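Local coordinates for protein extracellular PQQ-dependent sugar dehydrogenase (Coprinopsis cinerea, PDB 6JT6) that binds haem b as the cytochrome domain of a pyranose dehydrogenase and probably relays electrons from the PQQ-dependent sugar-oxidising domain to an acceptor, at residues W7-T12 with N112-I116; G13-S17 with W28-F32; D42-G46 with Y182-L186; G98-L104 with V117-C123. One frame throughout, in Å; residues are numbered along the deposited sequence.

Contact 1: residues W7-T12 with N112-I116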
loop_
_atom_site.group_PDB
_atom_site.type_symbol
_atom_site.label_atom_id
_atom_site.label_comp_id
_atom_site.label_asym_id
_atom_site.label_seq_id
_atom_site.Cartn_x
_atom_site.Cartn_y
_atom_site.Cartn_z
ATOM N N TRP A 7 3.055 1.779 -14.660
ATOM C CA TRP A 7 4.138 0.818 -14.608
ATOM C C TRP A 7 3.585 -0.579 -14.799
ATOM O O TRP A 7 2.666 -1.000 -14.096
ATOM C CB TRP A 7 4.850 0.939 -13.267
ATOM C CG TRP A 7 5.776 -0.179 -12.945
ATOM C CD1 TRP A 7 7.026 -0.427 -13.501
ATOM C CD2 TRP A 7 5.547 -1.221 -11.994
ATOM N NE1 TRP A 7 7.576 -1.565 -12.936
ATOM C CE2 TRP A 7 6.691 -2.069 -12.010
ATOM C CE3 TRP A 7 4.492 -1.519 -11.116
ATOM C CZ2 TRP A 7 6.805 -3.193 -11.168
ATOM C CZ3 TRP A 7 4.605 -2.647 -10.290
ATOM C CH2 TRP A 7 5.756 -3.458 -10.316
ATOM N N TYR A 8 4.155 -1.297 -15.757
ATOM C CA TYR A 8 3.747 -2.661 -16.009
ATOM C C TYR A 8 4.373 -3.559 -14.966
ATOM O O TYR A 8 5.605 -3.609 -14.827
ATOM C CB TYR A 8 4.161 -3.074 -17.437
ATOM C CG TYR A 8 3.801 -4.496 -17.805
ATOM C CD1 TYR A 8 2.461 -4.905 -17.907
ATOM C CD2 TYR A 8 4.805 -5.443 -18.040
ATOM C CE1 TYR A 8 2.128 -6.220 -18.277
ATOM C CE2 TYR A 8 4.488 -6.766 -18.393
ATOM C CZ TYR A 8 3.161 -7.149 -18.513
ATOM O OH TYR A 8 2.864 -8.449 -18.853
ATOM N N ASP A 9 3.527 -4.259 -14.217
ATOM C CA ASP A 9 4.006 -5.239 -13.261
ATOM C C ASP A 9 4.224 -6.552 -14.014
ATOM O O ASP A 9 3.287 -7.311 -14.286
ATOM C CB ASP A 9 3.007 -5.405 -12.120
ATOM C CG ASP A 9 3.460 -6.396 -11.069
ATOM O OD1 ASP A 9 4.661 -6.535 -10.830
ATOM O OD2 ASP A 9 2.586 -7.032 -10.464
ATOM N N SER A 10 5.485 -6.806 -14.345
ATOM C CA SER A 10 5.867 -8.012 -15.068
ATOM C C SER A 10 5.480 -9.305 -14.324
ATOM O O SER A 10 5.229 -10.333 -14.960
ATOM C CB SER A 10 7.383 -7.964 -15.368
ATOM O OG SER A 10 7.862 -9.237 -15.742
ATOM N N ILE A 11 5.391 -9.263 -12.986
ATOM C CA ILE A 11 5.022 -10.480 -12.240
ATOM C C ILE A 11 3.583 -10.953 -12.512
ATOM O O ILE A 11 3.321 -12.161 -12.614
ATOM C CB ILE A 11 5.363 -10.351 -10.734
ATOM C CG1 ILE A 11 6.901 -10.175 -10.590
ATOM C CG2 ILE A 11 4.811 -11.547 -9.941
ATOM C CD1 ILE A 11 7.436 -9.780 -9.215
ATOM N N THR A 12 2.661 -10.008 -12.701
ATOM C CA THR A 12 1.229 -10.343 -12.770
ATOM C C THR A 12 0.553 -9.949 -14.076
ATOM O O THR A 12 -0.570 -10.380 -14.328
ATOM C CB THR A 12 0.447 -9.639 -11.631
ATOM O OG1 THR A 12 0.559 -8.211 -11.783
ATOM C CG2 THR A 12 1.006 -10.043 -10.268
ATOM N N ASN A 112 14.805 -12.146 -3.042
ATOM C CA ASN A 112 15.386 -10.942 -3.621
ATOM C C ASN A 112 14.500 -9.722 -3.290
ATOM O O ASN A 112 14.998 -8.691 -2.861
ATOM C CB ASN A 112 15.567 -11.100 -5.136
ATOM C CG ASN A 112 16.649 -12.132 -5.504
ATOM O OD1 ASN A 112 17.515 -12.460 -4.690
ATOM N ND2 ASN A 112 16.598 -12.645 -6.739
ATOM N N ILE A 113 13.188 -9.864 -3.514
ATOM C CA ILE A 113 12.211 -8.847 -3.167
ATOM C C ILE A 113 11.228 -9.385 -2.148
ATOM O O ILE A 113 11.075 -10.600 -2.006
ATOM C CB ILE A 113 11.467 -8.263 -4.411
ATOM C CG1 ILE A 113 10.723 -9.340 -5.228
ATOM C CG2 ILE A 113 12.458 -7.508 -5.283
ATOM C CD1 ILE A 113 9.585 -8.816 -6.090
ATOM N N GLN A 114 10.599 -8.475 -1.410
ATOM C CA GLN A 114 9.311 -8.771 -0.762
ATOM C C GLN A 114 8.174 -7.962 -1.434
ATOM O O GLN A 114 8.379 -6.824 -1.897
ATOM C CB GLN A 114 9.352 -8.532 0.740
ATOM C CG GLN A 114 9.619 -7.087 1.135
ATOM C CD GLN A 114 9.726 -6.933 2.623
ATOM O OE1 GLN A 114 8.708 -6.901 3.325
ATOM N NE2 GLN A 114 10.968 -6.818 3.130
ATOM N N ARG A 115 6.984 -8.553 -1.473
ATOM C CA ARG A 115 5.817 -7.884 -2.039
ATOM C C ARG A 115 4.613 -8.043 -1.141
ATOM O O ARG A 115 4.362 -9.146 -0.609
ATOM C CB ARG A 115 5.475 -8.503 -3.383
ATOM C CG ARG A 115 6.089 -7.804 -4.553
ATOM C CD ARG A 115 5.852 -8.673 -5.765
ATOM N NE ARG A 115 4.500 -8.670 -6.354
ATOM C CZ ARG A 115 4.177 -7.990 -7.465
ATOM N NH1 ARG A 115 5.068 -7.168 -8.037
ATOM N NH2 ARG A 115 2.984 -8.111 -7.997
ATOM N N ILE A 116 3.871 -6.950 -0.938
ATOM C CA ILE A 116 2.569 -7.101 -0.257
ATOM C C ILE A 116 1.535 -6.442 -1.151
ATOM O O ILE A 116 1.528 -5.209 -1.290
ATOM C CB ILE A 116 2.501 -6.517 1.201
ATOM C CG1 ILE A 116 3.614 -7.050 2.091
ATOM C CG2 ILE A 116 1.149 -6.852 1.858
ATOM C CD1 ILE A 116 4.800 -6.134 2.143
#
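The closest CA atoms, those of Ile11 and Arg115, lie 10.6 Å apart. Arg115 spans most of this gap: chi1 sits between wells at -93°, chi2 is t and chi3 turns to p, which brings the guanidinium end-on to Asp9. That aspartate, with chi1 t, answers with both oxygens: Arg115 NH1 donates to Asp9 OD1 at 2.9 Å and Arg115 NH2 to Asp9 OD2 at 2.7 Å, a bidentate salt bridge. Thr12, in the p rotamer, donates from OG1 to Asp9 OD2 at 2.7 Å. Ile11, an m,t rotamer, extends CD1 over one guanidinium face, 3.7 Å from Arg115 NH1, and to 3.9 Å from Ile113 CD1. The Trp7 ring meets Arg115 NH1 edge-on, with CH2 4.4 Å from it, so this is no cation-pi stack; the indole's cation-pi partner is Arg18. The buried charge is thus neutralised by Asp9, while NE and NH1 have further acceptors in Ser106 O and Gln49 OE1, joining the turn after strand 5-8 to strand 113-121.

Contact 2: residues G13-S17 with W28-F32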
loop_
_atom_site.group_PDB
_atom_site.type_symbol
_atom_site.label_atom_id
_atom_site.label_comp_id
_atom_site.label_asym_id
_atom_site.label_seq_id
_atom_site.Cartn_x
_atom_site.Cartn_y
_atom_site.Cartn_z
ATOM N N GLY A 13 1.216 -9.128 -14.888
ATOM C CA GLY A 13 0.588 -8.585 -16.110
ATOM C C GLY A 13 -0.361 -7.425 -15.870
ATOM O O GLY A 13 -0.968 -6.899 -16.818
ATOM N N VAL A 14 -0.479 -6.958 -14.618
ATOM C CA VAL A 14 -1.336 -5.794 -14.390
ATOM C C VAL A 14 -0.502 -4.501 -14.428
ATOM O O VAL A 14 0.711 -4.551 -14.341
ATOM C CB VAL A 14 -2.222 -5.904 -13.098
ATOM C CG1 VAL A 14 -2.781 -7.324 -12.862
ATOM C CG2 VAL A 14 -1.502 -5.386 -11.888
ATOM N N THR A 15 -1.150 -3.347 -14.552
ATOM C CA THR A 15 -0.445 -2.091 -14.559
ATOM C C THR A 15 -0.847 -1.308 -13.314
ATOM O O THR A 15 -2.031 -1.317 -12.922
ATOM C CB THR A 15 -0.732 -1.247 -15.835
ATOM O OG1 THR A 15 -2.128 -0.895 -15.843
ATOM C CG2 THR A 15 -0.372 -2.020 -17.071
ATOM N N PHE A 16 0.149 -0.691 -12.659
ATOM C CA PHE A 16 -0.117 0.153 -11.472
ATOM C C PHE A 16 0.303 1.597 -11.804
ATOM O O PHE A 16 1.161 1.832 -12.686
ATOM C CB PHE A 16 0.739 -0.294 -10.276
ATOM C CG PHE A 16 0.379 -1.633 -9.693
ATOM C CD1 PHE A 16 -0.365 -1.723 -8.499
ATOM C CD2 PHE A 16 0.849 -2.830 -10.276
ATOM C CE1 PHE A 16 -0.686 -2.977 -7.926
ATOM C CE2 PHE A 16 0.554 -4.071 -9.700
ATOM C CZ PHE A 16 -0.221 -4.157 -8.549
ATOM N N SER A 17 -0.274 2.551 -11.078
ATOM C CA SER A 17 0.386 3.837 -10.899
ATOM C C SER A 17 1.443 3.641 -9.785
ATOM O O SER A 17 1.103 3.442 -8.589
ATOM C CB SER A 17 -0.631 4.925 -10.545
ATOM O OG SER A 17 0.050 6.122 -10.239
ATOM N N TRP A 28 5.772 1.851 -4.429
ATOM C CA TRP A 28 4.378 1.944 -3.914
ATOM C C TRP A 28 3.488 2.021 -5.132
ATOM O O TRP A 28 3.584 2.980 -5.879
ATOM C CB TRP A 28 4.212 3.196 -3.040
ATOM C CG TRP A 28 4.875 3.061 -1.686
ATOM C CD1 TRP A 28 4.260 2.778 -0.488
ATOM C CD2 TRP A 28 6.281 3.210 -1.393
ATOM N NE1 TRP A 28 5.204 2.752 0.536
ATOM C CE2 TRP A 28 6.443 3.017 0.009
ATOM C CE3 TRP A 28 7.418 3.511 -2.175
ATOM C CZ2 TRP A 28 7.694 3.068 0.637
ATOM C CZ3 TRP A 28 8.680 3.559 -1.535
ATOM C CH2 TRP A 28 8.793 3.349 -0.134
ATOM N N GLY A 29 2.651 1.001 -5.360
ATOM C CA GLY A 29 1.772 0.960 -6.526
ATOM C C GLY A 29 0.318 1.034 -6.102
ATOM O O GLY A 29 -0.016 0.580 -5.006
ATOM N N TYR A 30 -0.534 1.652 -6.931
ATOM C CA TYR A 30 -1.966 1.742 -6.668
ATOM C C TYR A 30 -2.760 1.576 -7.933
ATOM O O TYR A 30 -2.339 2.013 -8.987
ATOM C CB TYR A 30 -2.361 3.087 -6.019
ATOM C CG TYR A 30 -1.589 3.365 -4.769
ATOM C CD1 TYR A 30 -2.049 2.890 -3.526
ATOM C CD2 TYR A 30 -0.352 4.055 -4.825
ATOM C CE1 TYR A 30 -1.318 3.123 -2.363
ATOM C CE2 TYR A 30 0.375 4.305 -3.673
ATOM C CZ TYR A 30 -0.108 3.827 -2.458
ATOM O OH TYR A 30 0.606 4.036 -1.300
ATOM N N ILE A 31 -3.917 0.931 -7.789
ATOM C CA ILE A 31 -4.917 0.840 -8.834
ATOM C C ILE A 31 -6.237 1.260 -8.198
ATOM O O ILE A 31 -6.588 0.738 -7.151
ATOM C CB ILE A 31 -5.056 -0.599 -9.390
ATOM C CG1 ILE A 31 -3.681 -1.228 -9.704
ATOM C CG2 ILE A 31 -5.877 -0.562 -10.667
ATOM C CD1 ILE A 31 -3.720 -2.728 -10.012
ATOM N N PHE A 32 -6.947 2.195 -8.819
ATOM C CA PHE A 32 -8.227 2.672 -8.278
ATOM C C PHE A 32 -9.314 2.315 -9.289
ATOM O O PHE A 32 -9.023 2.198 -10.488
ATOM C CB PHE A 32 -8.209 4.196 -7.970
ATOM C CG PHE A 32 -7.461 4.560 -6.718
ATOM C CD1 PHE A 32 -8.155 4.924 -5.553
ATOM C CD2 PHE A 32 -6.067 4.623 -6.706
ATOM C CE1 PHE A 32 -7.456 5.267 -4.387
ATOM C CE2 PHE A 32 -5.373 4.960 -5.544
ATOM C CZ PHE A 32 -6.065 5.274 -4.382
#
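Phe16 lays its ring under the end of Ile31: CD1 of Ile31 stands 3.9 Å from the ring centroid and 21° off the normal, a CH-pi contact over the face. Phe16 CD1 also comes within 3.6 Å of Ile31 CG1 and 3.7 Å of Gly29 C. An ideal CB on Gly29 would fall 3.0 Å from Phe16 CD1, so the missing side chain is what lets the ring lie this close. Val14 CG2 extends the apolar patch, 3.9 Å from Ile31 CD1, and helix 182-191 packs on both residues through Tyr185. Within these segments, backbone pairing amounts to one antiparallel hydrogen-bonded pair, with Ser17 N to Tyr30 O at 3.0 Å and Tyr30 N to Ser17 O at 2.9 Å; Gly29 CA adds a CA-H...O contact to Ser17 O at 3.3 Å. The short strand axes cross at 105°, and the strands diverge from this pair toward Thr15 and Phe32. This is the splayed open end of a beta hairpin, strands 15-21 and 26-33 of the cellobiose dehydrogenase-type cytochrome fold.

Contact 3: residues D42-G46 with Y182-L186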
loop_
_atom_site.group_PDB
_atom_site.type_symbol
_atom_site.label_atom_id
_atom_site.label_comp_id
_atom_site.label_asym_id
_atom_site.label_seq_id
_atom_site.Cartn_x
_atom_site.Cartn_y
_atom_site.Cartn_z
ATOM N N ASP A 42 -15.252 2.866 -3.291
ATOM C CA ASP A 42 -14.784 2.975 -1.900
ATOM C C ASP A 42 -13.692 1.948 -1.599
ATOM O O ASP A 42 -13.687 1.297 -0.538
ATOM C CB ASP A 42 -15.948 2.911 -0.895
ATOM C CG ASP A 42 -15.541 3.319 0.521
ATOM O OD1 ASP A 42 -14.383 3.734 0.746
ATOM O OD2 ASP A 42 -16.393 3.215 1.428
ATOM N N GLU A 43 -12.769 1.809 -2.550
ATOM C CA GLU A 43 -11.702 0.819 -2.456
ATOM C C GLU A 43 -10.574 1.111 -3.453
ATOM O O GLU A 43 -10.732 1.923 -4.372
ATOM C CB GLU A 43 -12.258 -0.594 -2.652
ATOM C CG GLU A 43 -12.651 -0.970 -4.076
ATOM C CD GLU A 43 -12.939 -2.448 -4.179
ATOM O OE1 GLU A 43 -14.108 -2.843 -4.010
ATOM O OE2 GLU A 43 -11.998 -3.237 -4.362
ATOM N N PHE A 44 -9.427 0.456 -3.252
ATOM C CA PHE A 44 -8.353 0.465 -4.243
ATOM C C PHE A 44 -7.503 -0.768 -4.013
ATOM O O PHE A 44 -7.677 -1.453 -3.020
ATOM C CB PHE A 44 -7.503 1.749 -4.177
ATOM C CG PHE A 44 -6.777 1.948 -2.860
ATOM C CD1 PHE A 44 -5.467 1.493 -2.698
ATOM C CD2 PHE A 44 -7.393 2.652 -1.802
ATOM C CE1 PHE A 44 -4.788 1.650 -1.492
ATOM C CE2 PHE A 44 -6.711 2.840 -0.595
ATOM C CZ PHE A 44 -5.409 2.339 -0.443
ATOM N N ILE A 45 -6.613 -1.036 -4.960
ATOM C CA ILE A 45 -5.616 -2.082 -4.829
ATOM C C ILE A 45 -4.283 -1.393 -4.588
ATOM O O ILE A 45 -3.955 -0.407 -5.285
ATOM C CB ILE A 45 -5.533 -2.922 -6.118
ATOM C CG1 ILE A 45 -6.850 -3.704 -6.331
ATOM C CG2 ILE A 45 -4.325 -3.864 -6.095
ATOM C CD1 ILE A 45 -6.991 -4.228 -7.769
ATOM N N GLY A 46 -3.523 -1.899 -3.608
ATOM C CA GLY A 46 -2.175 -1.377 -3.364
ATOM C C GLY A 46 -1.080 -2.420 -3.552
ATOM O O GLY A 46 -1.332 -3.627 -3.510
ATOM N N TYR A 182 -10.221 -2.304 -13.385
ATOM C CA TYR A 182 -10.072 -2.590 -11.965
ATOM C C TYR A 182 -10.524 -4.007 -11.526
ATOM O O TYR A 182 -9.753 -4.696 -10.819
ATOM C CB TYR A 182 -10.745 -1.512 -11.122
ATOM C CG TYR A 182 -10.535 -1.679 -9.622
ATOM C CD1 TYR A 182 -9.401 -1.130 -8.993
ATOM C CD2 TYR A 182 -11.466 -2.416 -8.830
ATOM C CE1 TYR A 182 -9.192 -1.291 -7.634
ATOM C CE2 TYR A 182 -11.262 -2.567 -7.450
ATOM C CZ TYR A 182 -10.123 -1.999 -6.871
ATOM O OH TYR A 182 -9.897 -2.136 -5.532
ATOM N N ASP A 183 -11.756 -4.405 -11.882
ATOM C CA ASP A 183 -12.315 -5.710 -11.513
ATOM C C ASP A 183 -11.479 -6.853 -12.081
ATOM O O ASP A 183 -11.179 -7.799 -11.356
ATOM C CB ASP A 183 -13.783 -5.893 -11.956
ATOM C CG ASP A 183 -14.758 -4.950 -11.270
ATOM O OD1 ASP A 183 -14.634 -4.646 -10.056
ATOM O OD2 ASP A 183 -15.698 -4.518 -11.979
ATOM N N TYR A 184 -11.089 -6.759 -13.357
ATOM C CA TYR A 184 -10.204 -7.735 -14.010
ATOM C C TYR A 184 -8.868 -7.818 -13.276
ATOM O O TYR A 184 -8.395 -8.919 -12.963
ATOM C CB TYR A 184 -9.957 -7.357 -15.484
ATOM C CG TYR A 184 -8.884 -8.172 -16.169
ATOM C CD1 TYR A 184 -9.058 -9.561 -16.388
ATOM C CD2 TYR A 184 -7.681 -7.569 -16.599
ATOM C CE1 TYR A 184 -8.070 -10.317 -17.020
ATOM C CE2 TYR A 184 -6.684 -8.316 -17.235
ATOM C CZ TYR A 184 -6.883 -9.689 -17.442
ATOM O OH TYR A 184 -5.903 -10.445 -18.061
ATOM N N TYR A 185 -8.277 -6.646 -12.996
ATOM C CA TYR A 185 -7.021 -6.566 -12.255
ATOM C C TYR A 185 -7.160 -7.189 -10.861
ATOM O O TYR A 185 -6.273 -7.924 -10.426
ATOM C CB TYR A 185 -6.542 -5.097 -12.148
ATOM C CG TYR A 185 -5.857 -4.558 -13.395
ATOM C CD1 TYR A 185 -5.395 -5.422 -14.410
ATOM C CD2 TYR A 185 -5.636 -3.175 -13.551
ATOM C CE1 TYR A 185 -4.758 -4.917 -15.553
ATOM C CE2 TYR A 185 -4.945 -2.660 -14.665
ATOM C CZ TYR A 185 -4.520 -3.523 -15.672
ATOM O OH TYR A 185 -3.836 -3.029 -16.789
ATOM N N LEU A 186 -8.278 -6.908 -10.180
ATOM C CA LEU A 186 -8.530 -7.439 -8.837
ATOM C C LEU A 186 -8.551 -8.943 -8.853
ATOM O O LEU A 186 -7.901 -9.563 -8.020
ATOM C CB LEU A 186 -9.827 -6.900 -8.223
ATOM C CG LEU A 186 -10.215 -7.375 -6.795
ATOM C CD1 LEU A 186 -9.144 -7.052 -5.754
ATOM C CD2 LEU A 186 -11.566 -6.785 -6.354
#
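Ile45 is the apolar centre, its CD1 set over one face of the Tyr182 ring at 4.1 Å from the centroid and 29° off the normal, a CH-pi contact. Ile45 CG1 lies 3.6 Å from Tyr182 CE1, and the same CD1 reaches Leu186 CB at 3.9 Å and, more loosely, Tyr185 CB at 4.5 Å. One isoleucine thus fits against three residues (i, i+3, i+4) on one side of the first helical turn, whose axis runs 9.8 Å from that of strand 43-46 at 47°. Ile31 of the neighbouring strand closes the same pocket. Farther out, the t rotamer of Tyr182 carries its hydroxyl across to the strand beside Glu43, where Tyr182 OH donates to Glu43 OE2 at 2.6 Å; it also lies 3.1 Å from Phe44 C. Leu186 CD2 flanks that carboxylate, 4.1 Å from Glu43 OE2. Since OE2 also salt-bridges Arg119, it serves two donors at once: the hydrophobic seat of helix 182-191 on the sheet is edged by a charge-assisted polar link to strand 113-121.

Contact 4: residues G98-L104 with V117-C123. With NAG (2-acetamido-2-deoxy-beta-D-glucopyranose), chain B.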
loop_
_atom_site.group_PDB
_atom_site.type_symbol
_atom_site.label_atom_id
_atom_site.label_comp_id
_atom_site.label_asym_id
_atom_site.label_seq_id
_atom_site.Cartn_x
_atom_site.Cartn_y
_atom_site.Cartn_z
ATOM N N GLY A 98 -11.966 0.305 10.533
ATOM C CA GLY A 98 -12.412 1.118 9.423
ATOM C C GLY A 98 -12.057 0.287 8.201
ATOM O O GLY A 98 -12.920 -0.382 7.666
ATOM N N PRO A 99 -10.773 0.290 7.792
ATOM C CA PRO A 99 -10.397 -0.340 6.537
ATOM C C PRO A 99 -10.579 -1.841 6.575
ATOM O O PRO A 99 -10.431 -2.452 7.634
ATOM C CB PRO A 99 -8.908 0.021 6.389
ATOM C CG PRO A 99 -8.804 1.321 7.105
ATOM C CD PRO A 99 -9.668 1.100 8.319
ATOM N N ARG A 100 -10.924 -2.419 5.432
ATOM C CA ARG A 100 -11.034 -3.868 5.314
ATOM C C ARG A 100 -9.954 -4.284 4.312
ATOM O O ARG A 100 -9.969 -3.861 3.146
ATOM C CB ARG A 100 -12.446 -4.299 4.885
ATOM C CG ARG A 100 -13.600 -3.716 5.730
ATOM C CD ARG A 100 -14.015 -4.586 6.918
ATOM N NE ARG A 100 -13.034 -4.660 8.019
ATOM C CZ ARG A 100 -13.068 -3.936 9.144
ATOM N NH1 ARG A 100 -12.118 -4.105 10.062
ATOM N NH2 ARG A 100 -14.041 -3.046 9.361
ATOM N N LEU A 101 -8.997 -5.058 4.801
ATOM C CA LEU A 101 -7.789 -5.387 4.045
ATOM C C LEU A 101 -7.753 -6.852 3.653
ATOM O O LEU A 101 -8.001 -7.751 4.481
ATOM C CB LEU A 101 -6.500 -5.031 4.840
ATOM C CG LEU A 101 -6.281 -3.511 5.080
ATOM C CD1 LEU A 101 -5.311 -3.321 6.220
ATOM C CD2 LEU A 101 -5.749 -2.850 3.812
ATOM N N THR A 102 -7.389 -7.094 2.399
ATOM C CA THR A 102 -7.314 -8.463 1.900
ATOM C C THR A 102 -5.981 -8.539 1.203
ATOM O O THR A 102 -5.758 -7.802 0.242
ATOM C CB THR A 102 -8.453 -8.729 0.871
ATOM O OG1 THR A 102 -9.718 -8.375 1.456
ATOM C CG2 THR A 102 -8.433 -10.197 0.385
ATOM N N ILE A 103 -5.110 -9.425 1.669
ATOM C CA ILE A 103 -3.858 -9.676 0.948
ATOM C C ILE A 103 -4.169 -10.543 -0.264
ATOM O O ILE A 103 -4.917 -11.517 -0.155
ATOM C CB ILE A 103 -2.787 -10.313 1.854
ATOM C CG1 ILE A 103 -2.366 -9.288 2.930
ATOM C CG2 ILE A 103 -1.531 -10.726 1.042
ATOM C CD1 ILE A 103 -1.611 -9.871 4.109
ATOM N N LEU A 104 -3.596 -10.152 -1.402
ATOM C CA LEU A 104 -3.846 -10.763 -2.711
ATOM C C LEU A 104 -2.636 -11.595 -3.102
ATOM O O LEU A 104 -1.640 -11.630 -2.357
ATOM C CB LEU A 104 -4.143 -9.664 -3.769
ATOM C CG LEU A 104 -5.295 -8.684 -3.455
ATOM C CD1 LEU A 104 -5.583 -7.617 -4.551
ATOM C CD2 LEU A 104 -6.588 -9.409 -3.076
ATOM N N VAL A 117 0.669 -7.263 -1.746
ATOM C CA VAL A 117 -0.328 -6.759 -2.667
ATOM C C VAL A 117 -1.653 -6.851 -1.914
ATOM O O VAL A 117 -1.968 -7.880 -1.313
ATOM C CB VAL A 117 -0.403 -7.623 -3.949
ATOM C CG1 VAL A 117 -1.369 -6.995 -4.974
ATOM C CG2 VAL A 117 0.990 -7.854 -4.522
ATOM N N TYR A 118 -2.431 -5.776 -1.922
ATOM C CA TYR A 118 -3.578 -5.759 -1.035
ATOM C C TYR A 118 -4.772 -5.048 -1.663
ATOM O O TYR A 118 -4.612 -4.180 -2.535
ATOM C CB TYR A 118 -3.195 -5.141 0.342
ATOM C CG TYR A 118 -2.745 -3.699 0.237
ATOM C CD1 TYR A 118 -3.677 -2.638 0.299
ATOM C CD2 TYR A 118 -1.378 -3.375 0.064
ATOM C CE1 TYR A 118 -3.258 -1.326 0.171
ATOM C CE2 TYR A 118 -0.950 -2.058 -0.037
ATOM C CZ TYR A 118 -1.899 -1.033 0.003
ATOM O OH TYR A 118 -1.501 0.305 -0.090
ATOM N N ARG A 119 -5.956 -5.473 -1.232
ATOM C CA ARG A 119 -7.181 -4.738 -1.469
ATOM C C ARG A 119 -7.531 -3.954 -0.217
ATOM O O ARG A 119 -7.485 -4.474 0.874
ATOM C CB ARG A 119 -8.304 -5.715 -1.831
ATOM C CG ARG A 119 -9.593 -5.050 -2.359
ATOM C CD ARG A 119 -10.758 -6.052 -2.233
ATOM N NE ARG A 119 -11.941 -5.598 -2.946
ATOM C CZ ARG A 119 -13.069 -6.291 -2.996
ATOM N NH1 ARG A 119 -13.146 -7.455 -2.355
ATOM N NH2 ARG A 119 -14.112 -5.807 -3.661
ATOM N N CYS A 120 -7.925 -2.697 -0.390
ATOM C CA CYS A 120 -8.258 -1.839 0.744
ATOM C C CYS A 120 -9.650 -1.314 0.522
ATOM O O CYS A 120 -9.860 -0.423 -0.317
ATOM C CB CYS A 120 -7.299 -0.648 0.829
ATOM S SG CYS A 120 -7.175 0.129 2.469
ATOM N N GLN A 121 -10.597 -1.826 1.286
ATOM C CA GLN A 121 -11.969 -1.362 1.147
ATOM C C GLN A 121 -12.325 -0.508 2.321
ATOM O O GLN A 121 -11.841 -0.756 3.438
ATOM C CB GLN A 121 -12.927 -2.542 1.117
ATOM C CG GLN A 121 -12.866 -3.326 -0.158
ATOM C CD GLN A 121 -13.651 -4.602 -0.012
ATOM O OE1 GLN A 121 -13.142 -5.593 0.533
ATOM N NE2 GLN A 121 -14.898 -4.585 -0.472
ATOM N N ASN A 122 -13.205 0.462 2.080
ATOM C CA ASN A 122 -13.528 1.480 3.081
ATOM C C ASN A 122 -12.250 2.253 3.470
ATOM O O ASN A 122 -11.905 2.405 4.653
ATOM C CB ASN A 122 -14.197 0.833 4.310
ATOM C CG ASN A 122 -14.789 1.860 5.255
ATOM O OD1 ASN A 122 -15.108 2.999 4.847
ATOM N ND2 ASN A 122 -14.940 1.472 6.530
ATOM N N CYS A 123 -11.525 2.697 2.450
ATOM C CA CYS A 123 -10.239 3.334 2.624
ATOM C C CYS A 123 -10.163 4.665 1.905
ATOM O O CYS A 123 -9.073 5.178 1.723
ATOM C CB CYS A 123 -9.132 2.427 2.060
ATOM S SG CYS A 123 -9.007 0.839 2.887
HETATM C C1 NAG B . -15.511 2.346 7.531
HETATM C C2 NAG B . -16.353 1.611 8.570
HETATM C C3 NAG B . -16.906 2.587 9.616
HETATM C C4 NAG B . -15.836 3.525 10.194
HETATM C C5 NAG B . -15.036 4.222 9.080
HETATM C C6 NAG B . -13.794 4.879 9.671
HETATM C C7 NAG B . -17.602 -0.286 7.577
HETATM C C8 NAG B . -18.855 -0.569 6.788
HETATM N N2 NAG B . -17.450 1.007 7.855
HETATM O O3 NAG B . -17.471 1.824 10.678
HETATM O O4 NAG B . -16.468 4.494 11.063
HETATM O O5 NAG B . -14.589 3.295 8.074
HETATM O O6 NAG B . -13.135 5.759 8.741
HETATM O O7 NAG B . -16.818 -1.165 7.925
HETATM O O HOH W 1 -10.486 -5.919 1.301
HETATM O O HOH W 2 -11.791 -8.833 -0.338
#
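An antiparallel beta hairpin, strands 100-109 and 113-121, supplies this contact, with short axes at 159° and 4.5 Å apart. Two hydrogen-bonded pairs are fully satisfied: Arg100 N to Gln121 O and Gln121 N to Arg100 O, both 2.8 Å, then Thr102 N to Arg119 O at 3.0 Å and Arg119 N to Thr102 O at 2.8 Å. Leu104 N continues the series to Val117 O at 2.8 Å. Strand 43-51 takes the other edge through Gly46 and Phe44. On the face of Arg100, Thr102, Arg119 and Gln121, water 1 bonds Arg100 O and Gln121 OE1, each at 2.8 Å, and Thr102 OG1 at 2.6 Å; water 2 accepts from Arg119 NH1 and bonds Thr102 OG1, both at 2.8 Å, while Arg119 NE forms a salt bridge with Glu43 OE2. Leu101 CD2 packs on the reverse face, 3.6 Å from Cys120 SG, itself disulfide-bonded to Cys123. Asn122 is N-glycosylated: its ND2, bonded to NAG C1 at 1.4 Å, still donates to Gly98 O at 3.0 Å.

In the fold
From the N terminus, strand 5-8 and its turn open contact 1, which closes a long loop only when the chain returns at 112-116. Contact 2 follows at once, closing a short hairpin loop wholly within that one; it touches contact 1 through Trp7 N to Phe16 O at 2.7 Å. Strand 43-51 opens contact 3, which crosses contact 1 along the chain and waits for helix 182-191 to close it near the C terminus. Contact 4, a second hairpin closure, is enclosed by contact 3, crosses contact 1 and shares strand 113-121 with it. One mixed sheet carries all four; the helix reaches contact 2 through Tyr185 with Thr15, while strand 43-51 meets contact 4 through Glu43 with Arg119.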